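PDB 2IUY: glycosyltransferase from Streptomyces viridochromogenes, which binds UDP and probably acts as a retaining glycosyltransferase, passing a sugar from a nucleotide donor to an acceptor during biosynthesis of the antibiotic avilamycin A. Local coordinates for residues L178-F183 with V287-F293; V50-P56 with L65-G71; I143-P149 with L318-I324. All coordinates share one frame. Residue numbers count along the deposited sequence, not the author numbering.

Contact 1: residues L178-F183 with V287-F293; sequences LEAAAF and VGYGTDF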
loop_
_atom_site.group_PDB
_atom_site.type_symbol
_atom_site.label_atom_id
_atom_site.label_comp_id
_atom_site.label_asym_id
_atom_site.label_seq_id
_atom_site.Cartn_x
_atom_site.Cartn_y
_atom_site.Cartn_z
ATOM N N LEU A 178 -0.587 17.963 -6.352
ATOM C CA LEU A 178 -0.300 19.377 -6.604
ATOM C C LEU A 178 0.958 19.815 -5.899
ATOM O O LEU A 178 1.845 20.443 -6.477
ATOM C CB LEU A 178 -1.489 20.259 -6.172
ATOM C CG LEU A 178 -1.175 21.778 -6.296
ATOM C CD1 LEU A 178 -1.215 22.175 -7.780
ATOM C CD2 LEU A 178 -2.161 22.581 -5.537
ATOM N N GLU A 179 1.052 19.451 -4.639
ATOM C CA GLU A 179 2.263 19.710 -3.849
ATOM C C GLU A 179 3.517 19.006 -4.358
ATOM O O GLU A 179 4.608 19.536 -4.256
ATOM C CB GLU A 179 1.989 19.361 -2.385
ATOM C CG GLU A 179 0.959 20.315 -1.717
ATOM C CD GLU A 179 -0.512 19.986 -2.014
ATOM O OE1 GLU A 179 -0.847 18.930 -2.628
ATOM O OE2 GLU A 179 -1.371 20.798 -1.623
ATOM N N ALA A 180 3.367 17.806 -4.878
ATOM C CA ALA A 180 4.447 17.105 -5.551
ATOM C C ALA A 180 4.864 17.866 -6.830
ATOM O O ALA A 180 6.073 17.964 -7.161
ATOM C CB ALA A 180 4.002 15.695 -5.883
ATOM N N ALA A 181 3.890 18.408 -7.561
ATOM C CA ALA A 181 4.245 19.246 -8.747
ATOM C C ALA A 181 5.081 20.451 -8.283
ATOM O O ALA A 181 6.154 20.727 -8.856
ATOM C CB ALA A 181 2.984 19.698 -9.527
ATOM N N ALA A 182 4.638 21.108 -7.204
ATOM C CA ALA A 182 5.353 22.248 -6.626
ATOM C C ALA A 182 6.777 21.858 -6.199
ATOM O O ALA A 182 7.722 22.603 -6.377
ATOM C CB ALA A 182 4.585 22.817 -5.404
ATOM N N PHE A 183 6.932 20.701 -5.586
ATOM C CA PHE A 183 8.264 20.337 -5.106
ATOM C C PHE A 183 9.215 20.059 -6.300
ATOM O O PHE A 183 10.375 20.513 -6.325
ATOM C CB PHE A 183 8.179 19.183 -4.075
ATOM C CG PHE A 183 9.528 18.761 -3.532
ATOM C CD1 PHE A 183 10.001 19.284 -2.334
ATOM C CD2 PHE A 183 10.304 17.833 -4.213
ATOM C CE1 PHE A 183 11.233 18.941 -1.845
ATOM C CE2 PHE A 183 11.570 17.476 -3.718
ATOM C CZ PHE A 183 12.024 18.023 -2.516
ATOM N N VAL A 287 9.368 16.445 4.249
ATOM C CA VAL A 287 9.251 17.877 4.045
ATOM C C VAL A 287 7.877 18.386 4.525
ATOM O O VAL A 287 6.959 17.600 4.840
ATOM C CB VAL A 287 9.550 18.264 2.567
ATOM C CG1 VAL A 287 10.985 17.782 2.148
ATOM C CG2 VAL A 287 8.481 17.700 1.580
ATOM N N GLY A 288 7.749 19.706 4.581
ATOM C CA GLY A 288 6.508 20.324 4.910
ATOM C C GLY A 288 5.323 20.149 3.981
ATOM O O GLY A 288 5.447 19.781 2.777
ATOM N N TYR A 289 4.164 20.452 4.564
ATOM C CA TYR A 289 2.910 20.572 3.850
ATOM C C TYR A 289 2.879 21.796 2.944
ATOM O O TYR A 289 3.687 22.705 3.094
ATOM C CB TYR A 289 1.788 20.709 4.871
ATOM C CG TYR A 289 1.421 19.437 5.564
ATOM C CD1 TYR A 289 1.268 18.241 4.846
ATOM C CD2 TYR A 289 1.215 19.421 6.938
ATOM C CE1 TYR A 289 0.898 17.074 5.482
ATOM C CE2 TYR A 289 0.873 18.231 7.598
ATOM C CZ TYR A 289 0.710 17.080 6.859
ATOM O OH TYR A 289 0.339 15.949 7.511
ATOM N N GLY A 290 1.914 21.836 2.028
ATOM C CA GLY A 290 1.748 22.993 1.133
ATOM C C GLY A 290 2.661 22.934 -0.075
ATOM O O GLY A 290 3.308 21.916 -0.326
ATOM N N THR A 291 2.682 24.043 -0.816
ATOM C CA THR A 291 3.408 24.211 -2.090
ATOM C C THR A 291 4.588 25.213 -2.037
ATOM O O THR A 291 5.190 25.539 -3.075
ATOM C CB THR A 291 2.460 24.706 -3.219
ATOM O OG1 THR A 291 1.884 25.984 -2.881
ATOM C CG2 THR A 291 1.361 23.695 -3.543
ATOM N N ASP A 292 4.901 25.737 -0.861
ATOM C CA ASP A 292 5.851 26.836 -0.811
ATOM C C ASP A 292 7.233 26.270 -0.460
ATOM O O ASP A 292 7.629 26.213 0.685
ATOM C CB ASP A 292 5.364 27.958 0.145
ATOM C CG ASP A 292 3.817 28.231 0.039
ATOM O OD1 ASP A 292 3.352 28.934 -0.914
ATOM O OD2 ASP A 292 3.049 27.761 0.930
ATOM N N PHE A 293 7.939 25.775 -1.463
ATOM C CA PHE A 293 9.234 25.145 -1.234
ATOM C C PHE A 293 10.307 26.091 -1.722
ATOM O O PHE A 293 10.290 26.464 -2.915
ATOM C CB PHE A 293 9.342 23.803 -1.979
ATOM C CG PHE A 293 8.372 22.758 -1.496
ATOM C CD1 PHE A 293 8.565 22.118 -0.271
ATOM C CD2 PHE A 293 7.260 22.411 -2.279
ATOM C CE1 PHE A 293 7.667 21.135 0.181
ATOM C CE2 PHE A 293 6.358 21.432 -1.852
ATOM C CZ PHE A 293 6.549 20.805 -0.600
#

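Contact 2: residues V50-P56 with L65-G71; sequences VFLLGAP and LTVVPAG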
loop_
_atom_site.group_PDB
_atom_site.type_symbol
_atom_site.label_atom_id
_atom_site.label_comp_id
_atom_site.label_asym_id
_atom_site.label_seq_id
_atom_site.Cartn_x
_atom_site.Cartn_y
_atom_site.Cartn_z
ATOM N N VAL A 50 -2.638 -20.706 1.412
ATOM C CA VAL A 50 -3.374 -19.444 1.243
ATOM C C VAL A 50 -4.589 -19.654 0.305
ATOM O O VAL A 50 -4.456 -20.236 -0.777
ATOM C CB VAL A 50 -2.445 -18.276 0.759
ATOM C CG1 VAL A 50 -3.253 -16.997 0.454
ATOM C CG2 VAL A 50 -1.400 -17.986 1.796
ATOM N N PHE A 51 -5.773 -19.263 0.799
ATOM C CA PHE A 51 -7.024 -19.263 0.064
ATOM C C PHE A 51 -7.308 -17.782 -0.134
ATOM O O PHE A 51 -7.440 -17.057 0.827
ATOM C CB PHE A 51 -8.124 -20.002 0.883
ATOM C CG PHE A 51 -7.804 -21.456 1.098
ATOM C CD1 PHE A 51 -8.272 -22.426 0.197
ATOM C CD2 PHE A 51 -6.939 -21.845 2.141
ATOM C CE1 PHE A 51 -7.942 -23.757 0.373
ATOM C CE2 PHE A 51 -6.573 -23.189 2.334
ATOM C CZ PHE A 51 -7.084 -24.146 1.464
ATOM N N LEU A 52 -7.272 -17.334 -1.399
ATOM C CA LEU A 52 -7.434 -15.936 -1.724
ATOM C C LEU A 52 -8.890 -15.766 -2.098
ATOM O O LEU A 52 -9.387 -16.493 -2.955
ATOM C CB LEU A 52 -6.477 -15.486 -2.871
ATOM C CG LEU A 52 -6.723 -14.124 -3.512
ATOM C CD1 LEU A 52 -6.380 -13.007 -2.456
ATOM C CD2 LEU A 52 -5.887 -13.960 -4.828
ATOM N N LEU A 53 -9.540 -14.798 -1.449
ATOM C CA LEU A 53 -10.944 -14.492 -1.646
ATOM C C LEU A 53 -11.010 -13.040 -2.073
ATOM O O LEU A 53 -10.097 -12.247 -1.762
ATOM C CB LEU A 53 -11.704 -14.646 -0.322
ATOM C CG LEU A 53 -11.930 -16.072 0.135
ATOM C CD1 LEU A 53 -11.801 -15.983 1.610
ATOM C CD2 LEU A 53 -13.390 -16.473 -0.271
ATOM N N GLY A 54 -12.082 -12.732 -2.808
ATOM C CA GLY A 54 -12.388 -11.402 -3.262
ATOM C C GLY A 54 -11.516 -11.005 -4.416
ATOM O O GLY A 54 -11.331 -9.805 -4.635
ATOM N N ALA A 55 -10.950 -11.993 -5.135
ATOM C CA ALA A 55 -10.083 -11.711 -6.312
ATOM C C ALA A 55 -10.053 -12.873 -7.349
ATOM O O ALA A 55 -8.968 -13.404 -7.673
ATOM C CB ALA A 55 -8.661 -11.339 -5.851
ATOM N N PRO A 56 -11.239 -13.274 -7.849
ATOM C CA PRO A 56 -11.316 -14.441 -8.745
ATOM C C PRO A 56 -10.581 -14.131 -10.085
ATOM O O PRO A 56 -10.416 -12.966 -10.451
ATOM C CB PRO A 56 -12.830 -14.701 -8.914
ATOM C CG PRO A 56 -13.523 -13.425 -8.432
ATOM C CD PRO A 56 -12.547 -12.629 -7.603
ATOM N N LEU A 65 -1.247 -22.060 -2.956
ATOM C CA LEU A 65 -2.222 -21.016 -3.261
ATOM C C LEU A 65 -3.475 -21.569 -3.952
ATOM O O LEU A 65 -3.391 -22.264 -4.970
ATOM C CB LEU A 65 -1.587 -19.866 -4.078
ATOM C CG LEU A 65 -2.542 -18.728 -4.525
ATOM C CD1 LEU A 65 -3.176 -17.934 -3.322
ATOM C CD2 LEU A 65 -1.937 -17.780 -5.583
ATOM N N THR A 66 -4.641 -21.259 -3.393
ATOM C CA THR A 66 -5.900 -21.544 -4.035
ATOM C C THR A 66 -6.641 -20.235 -4.243
ATOM O O THR A 66 -6.909 -19.515 -3.260
ATOM C CB THR A 66 -6.781 -22.483 -3.154
ATOM O OG1 THR A 66 -6.145 -23.761 -3.000
ATOM C CG2 THR A 66 -8.169 -22.641 -3.734
ATOM N N VAL A 67 -6.946 -19.914 -5.513
ATOM C CA VAL A 67 -7.808 -18.772 -5.843
ATOM C C VAL A 67 -9.262 -19.206 -5.816
ATOM O O VAL A 67 -9.713 -19.962 -6.666
ATOM C CB VAL A 67 -7.377 -17.992 -7.161
ATOM C CG1 VAL A 67 -8.169 -16.686 -7.331
ATOM C CG2 VAL A 67 -5.906 -17.636 -7.079
ATOM N N VAL A 68 -9.974 -18.749 -4.787
ATOM C CA VAL A 68 -11.382 -19.110 -4.559
ATOM C C VAL A 68 -12.270 -18.302 -5.508
ATOM O O VAL A 68 -12.164 -17.058 -5.567
ATOM C CB VAL A 68 -11.815 -18.872 -3.062
ATOM C CG1 VAL A 68 -13.289 -19.186 -2.852
ATOM C CG2 VAL A 68 -10.973 -19.698 -2.109
ATOM N N PRO A 69 -13.139 -18.985 -6.263
ATOM C CA PRO A 69 -14.040 -18.268 -7.172
ATOM C C PRO A 69 -15.182 -17.493 -6.483
ATOM O O PRO A 69 -16.370 -17.712 -6.773
ATOM C CB PRO A 69 -14.553 -19.395 -8.094
ATOM C CG PRO A 69 -14.530 -20.597 -7.230
ATOM C CD PRO A 69 -13.275 -20.448 -6.400
ATOM N N ALA A 70 -14.819 -16.586 -5.578
ATOM C CA ALA A 70 -15.789 -15.769 -4.848
ATOM C C ALA A 70 -15.329 -14.344 -4.915
ATOM O O ALA A 70 -14.241 -13.996 -4.440
ATOM C CB ALA A 70 -15.947 -16.244 -3.376
ATOM N N GLY A 71 -16.143 -13.559 -5.597
ATOM C CA GLY A 71 -15.911 -12.158 -5.836
ATOM C C GLY A 71 -16.764 -11.350 -4.908
ATOM O O GLY A 71 -16.235 -10.617 -4.093
HETATM O O HOH W 1 -10.755 -14.811 -4.953
#

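Contact 3: residues I143-P149 with L318-I324; sequences IPIPVDP and LWGHVTI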
loop_
_atom_site.group_PDB
_atom_site.type_symbol
_atom_site.label_atom_id
_atom_site.label_comp_id
_atom_site.label_asym_id
_atom_site.label_seq_id
_atom_site.Cartn_x
_atom_site.Cartn_y
_atom_site.Cartn_z
ATOM N N ILE A 143 1.741 -3.289 12.144
ATOM C CA ILE A 143 2.553 -4.099 11.262
ATOM C C ILE A 143 2.519 -3.413 9.913
ATOM O O ILE A 143 1.470 -3.346 9.309
ATOM C CB ILE A 143 2.072 -5.615 11.157
ATOM C CG1 ILE A 143 2.078 -6.342 12.511
ATOM C CG2 ILE A 143 2.975 -6.364 10.223
ATOM C CD1 ILE A 143 1.425 -7.750 12.445
ATOM N N PRO A 144 3.661 -2.856 9.460
ATOM C CA PRO A 144 3.631 -2.017 8.251
ATOM C C PRO A 144 3.448 -2.837 6.985
ATOM O O PRO A 144 3.459 -4.104 7.047
ATOM C CB PRO A 144 4.994 -1.292 8.319
ATOM C CG PRO A 144 5.899 -2.264 9.018
ATOM C CD PRO A 144 5.015 -2.896 10.070
ATOM N N ILE A 145 3.233 -2.143 5.855
ATOM C CA ILE A 145 3.019 -2.791 4.550
ATOM C C ILE A 145 4.277 -3.548 4.108
ATOM O O ILE A 145 5.394 -3.000 4.164
ATOM C CB ILE A 145 2.558 -1.793 3.477
ATOM C CG1 ILE A 145 1.155 -1.213 3.816
ATOM C CG2 ILE A 145 2.618 -2.399 2.117
ATOM C CD1 ILE A 145 0.820 0.012 2.953
ATOM N N PRO A 146 4.096 -4.829 3.714
ATOM C CA PRO A 146 5.180 -5.677 3.240
ATOM C C PRO A 146 5.464 -5.457 1.761
ATOM O O PRO A 146 4.597 -5.001 1.004
ATOM C CB PRO A 146 4.607 -7.095 3.426
ATOM C CG PRO A 146 3.160 -6.964 3.205
ATOM C CD PRO A 146 2.811 -5.560 3.753
ATOM N N VAL A 147 6.670 -5.814 1.369
ATOM C CA VAL A 147 7.042 -5.778 0.002
ATOM C C VAL A 147 7.900 -7.040 -0.284
ATOM O O VAL A 147 8.788 -7.384 0.492
ATOM C CB VAL A 147 7.712 -4.389 -0.304
ATOM C CG1 VAL A 147 9.135 -4.209 0.268
ATOM C CG2 VAL A 147 7.535 -4.039 -1.685
ATOM N N ASP A 148 7.591 -7.738 -1.380
ATOM C CA ASP A 148 8.396 -8.872 -1.850
ATOM C C ASP A 148 9.348 -8.376 -2.943
ATOM O O ASP A 148 8.907 -8.053 -4.080
ATOM C CB ASP A 148 7.451 -9.960 -2.383
ATOM C CG ASP A 148 8.176 -11.198 -2.923
ATOM O OD1 ASP A 148 9.424 -11.323 -2.815
ATOM O OD2 ASP A 148 7.457 -12.073 -3.462
ATOM N N PRO A 149 10.654 -8.345 -2.627
ATOM C CA PRO A 149 11.621 -7.870 -3.598
ATOM C C PRO A 149 11.546 -8.588 -4.935
ATOM O O PRO A 149 11.831 -7.940 -5.955
ATOM C CB PRO A 149 12.984 -8.093 -2.928
ATOM C CG PRO A 149 12.682 -8.328 -1.448
ATOM C CD PRO A 149 11.254 -8.727 -1.334
ATOM N N LEU A 318 13.027 -3.719 7.081
ATOM C CA LEU A 318 11.817 -3.233 7.781
ATOM C C LEU A 318 10.526 -3.783 7.236
ATOM O O LEU A 318 9.565 -4.031 8.005
ATOM C CB LEU A 318 11.756 -1.697 7.735
ATOM C CG LEU A 318 12.910 -0.905 8.367
ATOM C CD1 LEU A 318 12.814 0.593 7.975
ATOM C CD2 LEU A 318 12.900 -1.062 9.897
ATOM N N TRP A 319 10.465 -3.938 5.904
ATOM C CA TRP A 319 9.202 -4.238 5.274
ATOM C C TRP A 319 9.257 -5.534 4.474
ATOM O O TRP A 319 8.276 -5.873 3.846
ATOM C CB TRP A 319 8.708 -3.054 4.394
ATOM C CG TRP A 319 8.807 -1.717 5.149
ATOM C CD1 TRP A 319 8.369 -1.458 6.425
ATOM C CD2 TRP A 319 9.377 -0.506 4.660
ATOM N NE1 TRP A 319 8.645 -0.143 6.764
ATOM C CE2 TRP A 319 9.275 0.456 5.702
ATOM C CE3 TRP A 319 9.981 -0.129 3.436
ATOM C CZ2 TRP A 319 9.762 1.769 5.572
ATOM C CZ3 TRP A 319 10.461 1.193 3.305
ATOM C CH2 TRP A 319 10.343 2.117 4.378
ATOM N N GLY A 320 10.361 -6.294 4.542
ATOM C CA GLY A 320 10.465 -7.494 3.687
ATOM C C GLY A 320 9.271 -8.426 3.855
ATOM O O GLY A 320 8.784 -8.623 4.976
ATOM N N HIS A 321 8.800 -9.015 2.758
ATOM C CA HIS A 321 7.608 -9.882 2.836
ATOM C C HIS A 321 7.619 -10.995 3.887
ATOM O O HIS A 321 6.569 -11.293 4.472
ATOM C CB HIS A 321 7.211 -10.433 1.456
ATOM C CG HIS A 321 8.142 -11.479 0.906
ATOM N ND1 HIS A 321 9.498 -11.273 0.742
ATOM C CD2 HIS A 321 7.894 -12.721 0.431
ATOM C CE1 HIS A 321 10.047 -12.351 0.216
ATOM N NE2 HIS A 321 9.094 -13.241 0.013
ATOM N N VAL A 322 8.782 -11.618 4.113
ATOM C CA VAL A 322 8.872 -12.788 5.006
ATOM C C VAL A 322 8.875 -12.329 6.453
ATOM O O VAL A 322 8.213 -12.948 7.312
ATOM C CB VAL A 322 10.142 -13.710 4.665
ATOM C CG1 VAL A 322 10.442 -14.718 5.775
ATOM C CG2 VAL A 322 9.954 -14.450 3.324
ATOM N N THR A 323 9.611 -11.250 6.723
ATOM C CA THR A 323 9.599 -10.638 8.050
ATOM C C THR A 323 8.195 -10.176 8.477
ATOM O O THR A 323 7.801 -10.382 9.620
ATOM C CB THR A 323 10.672 -9.472 8.287
ATOM O OG1 THR A 323 10.687 -9.140 9.691
ATOM C CG2 THR A 323 10.280 -8.194 7.622
ATOM N N ILE A 324 7.482 -9.522 7.562
ATOM C CA ILE A 324 6.123 -9.043 7.835
ATOM C C ILE A 324 5.130 -10.200 7.917
ATOM O O ILE A 324 4.305 -10.231 8.806
ATOM C CB ILE A 324 5.639 -8.071 6.752
ATOM C CG1 ILE A 324 6.521 -6.809 6.757
ATOM C CG2 ILE A 324 4.109 -7.723 6.950
ATOM C CD1 ILE A 324 6.645 -6.142 8.163
#

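Contact 1: residues L178-F183 with V287-F293
Leu-178 only grazes the loop 287-293: its CD2 lies 4.2 Å from Thr-291 CG2, and it also packs on Ile-206 and Tyr-210 of helix 200-210. Glu-179 lays its aliphatic part over the loop, with Glu-179 CG 3.2 Å from Gly-290 O and 3.9 Å from Thr-291 CG2. Gly-290 has a positive phi of 83°, a conformation glycine adopts easily, and its N is hydrogen-bonded to Gln-240 OE1. The helix, 177-187, follows strand 165-168 in the Rossmann-like C-terminal domain of this GT-B enzyme, while the loop leaves the edge strand 284-286 of the same sheet. The CA-to-CB bond of Ala-182 points toward the loop. Its small methyl allows close approach, Ala-182 CB being 3.6 Å from Thr-291 CB and 4.1 Å from Phe-293 CD2. Phe-183 meets Phe-293 in a T-shaped pair, its edge toward the face of Phe-293, with centroids 5.1 Å apart and planes at 86°. Phe-183 CB sits over that face in a CH-pi contact, and Phe-183 CE1 reaches Val-287 CG1 at 4.2 Å.

Contact 2: residues V50-P56 with L65-G71
Leu-53 reaches across to the neighbouring segment, its CD2 lying 3.7 Å from Val-68 CG1 and 4.0 Å from Ala-70 CB; helix 73-82 covers the same side chain through Ile-76, Trp-79 and Leu-80. The backbones run parallel, their short axes 4.8 Å apart and 22° askew. Thr-66 N donates to Val-50 O (2.8 Å), Leu-52 N to Thr-66 O (2.9 Å) and Val-68 N to Leu-52 O (3.0 Å). Beta-branched and apolar residues suit these extended strands: Val-50, Leu-52, Leu-65 and Val-67 share one face, where Val-50 CG1 meets Leu-65 CD1 at 3.9 Å and helix 31-45 packs on the first three. Phe-51 and Thr-66 occupy the other face, with Phe-51 CD1 3.7 Å from Thr-66 CB. Strand 65-67 is the edge of the parallel sheet of the N-terminal Rossmann-like domain, joined to strand 49-53 by a link without a helix. Past the strands, Pro-69 centres an inverse gamma turn, closed by Ala-70 N to Val-68 O at 2.7 Å. There the backbones part enough to admit a water, which donates to Leu-52 O and Val-68 O and accepts from Ala-55 N. Gly-54, whose positive phi (76°) comes easily to glycine, donates from N to Ala-70 O (3.0 Å), and the ring of Pro-56 packs against the turn, Pro-56 CG 3.7 Å from Gly-71 CA.

Contact 3: residues I143-P149 with L318-I324
Val-147 ties the two backbones together. Its N donates to Trp-319 O at 3.0 Å, and Val-147 O accepts a weak bond from His-321 N, short at 2.8 Å but bent (126°), so that a single bridge forms opposite Gly-320. Trp-319 O is further approached by Pro-146 CA, at 3.2 Å, in a CA-H...O contact; proline has no amide hydrogen to offer there. Asp-148 lies over a face of the His-321 ring, with its CB 3.9 Å from the ring centroid in a CH-pi contact. Asp-148 OD1 also lies over that face, yet the hydrogen bonds of the pair are made outside it: Asp-148 OD1 accepts from Ala-150 N, and His-321 NE2 is hydrogen-bonded to Glu-45 of the N-terminal domain. Gly-320 marks the break between helices 308-319 and 321-336 and occupies the N-cap position of the second, its O accepting from Ile-324 N at 3.0 Å. Here two crossings of a GT-B enzyme meet: 143-149 belongs to the linker between the Rossmann-like domains, and the C-terminal helix turns back toward the N-terminal domain, as is usual in this fold. Apolar packing surrounds the bridge. Ile-324 sets its CG2 3.6 Å from Pro-146 CB and 3.7 Å from Ile-143 CG2, the prolines offering rigid apolar rings with no N-H needing a partner. Pro-144 CG touches the edge of the Trp-319 ring at CD1 (3.7 Å), and that indole also meets Ser-259 of helix 256-263. Ile-145 and Val-147 face the same helix, beside the UDP-binding residues Thr-256 and Glu-260.

Overall arrangement
Contacts 1 and 2, in the C-terminal and N-terminal Rossmann-like domains respectively, lie on opposite sides of the chain's centre, 41 Å apart between centres. Contact 3 lies nearer the chain's centre, at the domain junction, off the line joining the other two, its centre 29 and 22 Å from theirs. Along the chain it encloses contact 1 and all strands of the C-terminal sheet, whereas contact 2 closes earlier. It is nearest the UDP site: the side chains of Ile-145 and Val-147 are about 4 Å from those of Thr-256 and Glu-260 respectively, which bind UDP, absent from this model. The side chain of Glu-179 is about 8 Å from that of Lys-175, and that of Ala-55 about 11 Å from Gly-30.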